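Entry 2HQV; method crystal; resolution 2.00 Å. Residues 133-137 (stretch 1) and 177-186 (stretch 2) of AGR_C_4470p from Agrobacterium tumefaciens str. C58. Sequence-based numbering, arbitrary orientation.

Stretch 1 133-137: TFVDR
Stretch 2 177-186: KFEELRDGFR

Strand 133-137 packs against helix 177-185, both continuing from earlier in the chain; their axes approach to 9.3 Å and their N-to-C directions differ by 121° (signed crossing angle -121°). Strand phi/psi values are Thr133 -111/126, Phe134 -89/113, Val135 -104/119, Asp136 -127/97 and Arg137 -151/164; residues 177-183 stay near -60/-46, then Gly184 -60/-21 and Phe185 -99/-8. In register, Phe134 CA lies 6.1 Å from Arg182 CA and Asp136 CA 8.8 Å from Glu179 CA. Alternation points Phe134 and Asp136 toward the helix and Val135 away.

Apolar packing centres on buried Phe134 (chi1 m, chi2 74°), whose flat ring offers both edge and face. At its edge, CD2 meets CE1 of Phe178 (3.9 Å; chi1 t, chi2 87°), also buried, whose long ring nears the strand from a sideways CA-to-CB bond; Phe134 CE2 meets CD2 of branched Leu181 (3.6 Å; t, p). Over one face, Arg182 CA sits 4.3 Å from the Phe134 ring centroid, a CH-pi contact, while Phe134 CB touches Arg182 CG at 3.3 Å. The Phe185 ring (chi1 m, chi2 -68°) is nearly parallel to that of Phe134, planes at 24°, but slid apart, centroids 5.5 Å; Phe134 CE1 to Phe185 CD2 is 3.7 Å.

The polar link is a salt bridge: Arg182 (t, m, m, chi4 77°), aliphatic near the ring and charged at its end, folds so that NH2 reaches OD2 of the short acid Asp136 (chi1 t, chi2 -12°) at 3.3 Å, with a weak hydrogen bond, 128° at the hydrogen. Together the stretches bury 357 Å².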

# COMPACT_ATOMS: atom_id res chain seq x y z
N THR A 133 4.14 -15.21 -8.28
CA THR A 133 3.73 -15.44 -9.67
C THR A 133 4.30 -14.46 -10.67
O THR A 133 4.14 -13.24 -10.53
CB THR A 133 2.20 -15.38 -9.79
OG1 THR A 133 1.61 -16.21 -8.77
CG2 THR A 133 1.75 -15.86 -11.18
N PHE A 134 4.95 -15.01 -11.70
CA PHE A 134 5.55 -14.22 -12.76
C PHE A 134 4.46 -14.03 -13.82
O PHE A 134 4.03 -14.99 -14.46
CB PHE A 134 6.75 -14.97 -13.36
CG PHE A 134 7.86 -15.20 -12.38
CD1 PHE A 134 7.75 -16.17 -11.38
CD2 PHE A 134 9.02 -14.42 -12.43
CE1 PHE A 134 8.76 -16.36 -10.45
CE2 PHE A 134 10.04 -14.60 -11.51
CZ PHE A 134 9.92 -15.57 -10.51
N VAL A 135 4.03 -12.78 -13.99
CA VAL A 135 2.97 -12.45 -14.94
C VAL A 135 3.53 -11.79 -16.19
O VAL A 135 4.16 -10.74 -16.14
CB VAL A 135 1.93 -11.53 -14.26
CG1 VAL A 135 0.77 -11.25 -15.20
CG2 VAL A 135 1.43 -12.19 -12.97
N ASP A 136 3.30 -12.44 -17.33
CA ASP A 136 3.79 -11.98 -18.62
C ASP A 136 2.58 -11.93 -19.56
O ASP A 136 2.18 -12.95 -20.12
CB ASP A 136 4.84 -12.98 -19.14
CG ASP A 136 5.40 -12.61 -20.51
OD1 ASP A 136 4.83 -11.71 -21.18
OD2 ASP A 136 6.41 -13.23 -20.91
N ARG A 137 1.99 -10.75 -19.70
CA ARG A 137 0.82 -10.62 -20.54
C ARG A 137 0.64 -9.26 -21.17
O ARG A 137 1.24 -8.27 -20.77
CB ARG A 137 -0.45 -10.93 -19.75
CG ARG A 137 -0.62 -10.09 -18.50
CD ARG A 137 -1.86 -10.49 -17.73
NE ARG A 137 -3.09 -9.99 -18.36
CZ ARG A 137 -3.59 -8.77 -18.17
NH1 ARG A 137 -2.98 -7.91 -17.37
NH2 ARG A 137 -4.69 -8.41 -18.81
N LYS A 177 16.56 -11.29 -17.97
CA LYS A 177 16.69 -11.91 -16.64
C LYS A 177 15.33 -12.36 -16.12
O LYS A 177 15.21 -13.40 -15.48
CB LYS A 177 17.33 -10.93 -15.66
CG LYS A 177 18.74 -10.50 -16.07
CD LYS A 177 19.35 -9.53 -15.07
CE LYS A 177 20.75 -9.11 -15.49
NZ LYS A 177 21.36 -8.18 -14.49
N PHE A 178 14.30 -11.56 -16.38
CA PHE A 178 12.95 -11.90 -15.95
C PHE A 178 12.52 -13.21 -16.65
O PHE A 178 12.12 -14.18 -16.00
CB PHE A 178 11.97 -10.78 -16.34
CG PHE A 178 10.52 -11.19 -16.23
CD1 PHE A 178 9.83 -11.07 -15.03
CD2 PHE A 178 9.86 -11.73 -17.33
CE1 PHE A 178 8.50 -11.49 -14.92
CE2 PHE A 178 8.52 -12.15 -17.23
CZ PHE A 178 7.85 -12.03 -16.02
N GLU A 179 12.61 -13.22 -17.97
CA GLU A 179 12.23 -14.39 -18.76
C GLU A 179 13.00 -15.64 -18.30
O GLU A 179 12.42 -16.71 -18.15
CB GLU A 179 12.51 -14.13 -20.23
CG GLU A 179 11.85 -12.86 -20.76
CD GLU A 179 12.06 -12.67 -22.25
OE1 GLU A 179 13.20 -12.91 -22.71
OE2 GLU A 179 11.11 -12.27 -22.95
N GLU A 180 14.30 -15.47 -18.09
CA GLU A 180 15.18 -16.53 -17.64
C GLU A 180 14.67 -17.13 -16.32
O GLU A 180 14.47 -18.33 -16.21
CB GLU A 180 16.58 -15.95 -17.45
CG GLU A 180 17.68 -16.93 -17.14
CD GLU A 180 18.95 -16.22 -16.68
OE1 GLU A 180 19.32 -15.19 -17.29
OE2 GLU A 180 19.57 -16.68 -15.70
N LEU A 181 14.46 -16.27 -15.33
CA LEU A 181 13.98 -16.73 -14.03
C LEU A 181 12.58 -17.36 -14.15
O LEU A 181 12.35 -18.46 -13.61
CB LEU A 181 13.95 -15.56 -13.05
CG LEU A 181 13.56 -15.89 -11.61
CD1 LEU A 181 14.53 -16.93 -11.03
CD2 LEU A 181 13.59 -14.62 -10.79
N ARG A 182 11.68 -16.68 -14.85
CA ARG A 182 10.31 -17.18 -15.04
C ARG A 182 10.30 -18.54 -15.76
O ARG A 182 9.59 -19.46 -15.34
CB ARG A 182 9.48 -16.16 -15.84
CG ARG A 182 8.00 -16.52 -16.05
CD ARG A 182 7.75 -17.44 -17.26
NE ARG A 182 7.71 -16.73 -18.53
CZ ARG A 182 8.78 -16.29 -19.18
NH1 ARG A 182 9.98 -16.49 -18.67
NH2 ARG A 182 8.65 -15.65 -20.34
N ASP A 183 11.08 -18.68 -16.83
CA ASP A 183 11.13 -19.94 -17.57
C ASP A 183 11.49 -21.12 -16.66
O ASP A 183 10.95 -22.21 -16.80
CB ASP A 183 12.15 -19.88 -18.71
CG ASP A 183 11.73 -18.95 -19.83
OD1 ASP A 183 10.52 -18.66 -19.95
OD2 ASP A 183 12.61 -18.53 -20.61
N GLY A 184 12.42 -20.88 -15.74
CA GLY A 184 12.86 -21.92 -14.83
C GLY A 184 11.78 -22.52 -13.95
O GLY A 184 11.93 -23.63 -13.44
N PHE A 185 10.69 -21.78 -13.76
CA PHE A 185 9.59 -22.24 -12.92
C PHE A 185 8.46 -22.83 -13.76
O PHE A 185 7.52 -23.42 -13.23
CB PHE A 185 9.06 -21.09 -12.07
CG PHE A 185 9.99 -20.69 -10.96
CD1 PHE A 185 10.22 -21.55 -9.89
CD2 PHE A 185 10.66 -19.46 -10.99
CE1 PHE A 185 11.11 -21.20 -8.86
CE2 PHE A 185 11.54 -19.11 -9.98
CZ PHE A 185 11.77 -19.97 -8.90
N ARG A 186 8.58 -22.68 -15.07
CA ARG A 186 7.58 -23.21 -15.99
C ARG A 186 7.88 -24.68 -16.25
O ARG A 186 6.94 -25.50 -16.11
CB ARG A 186 7.60 -22.42 -17.31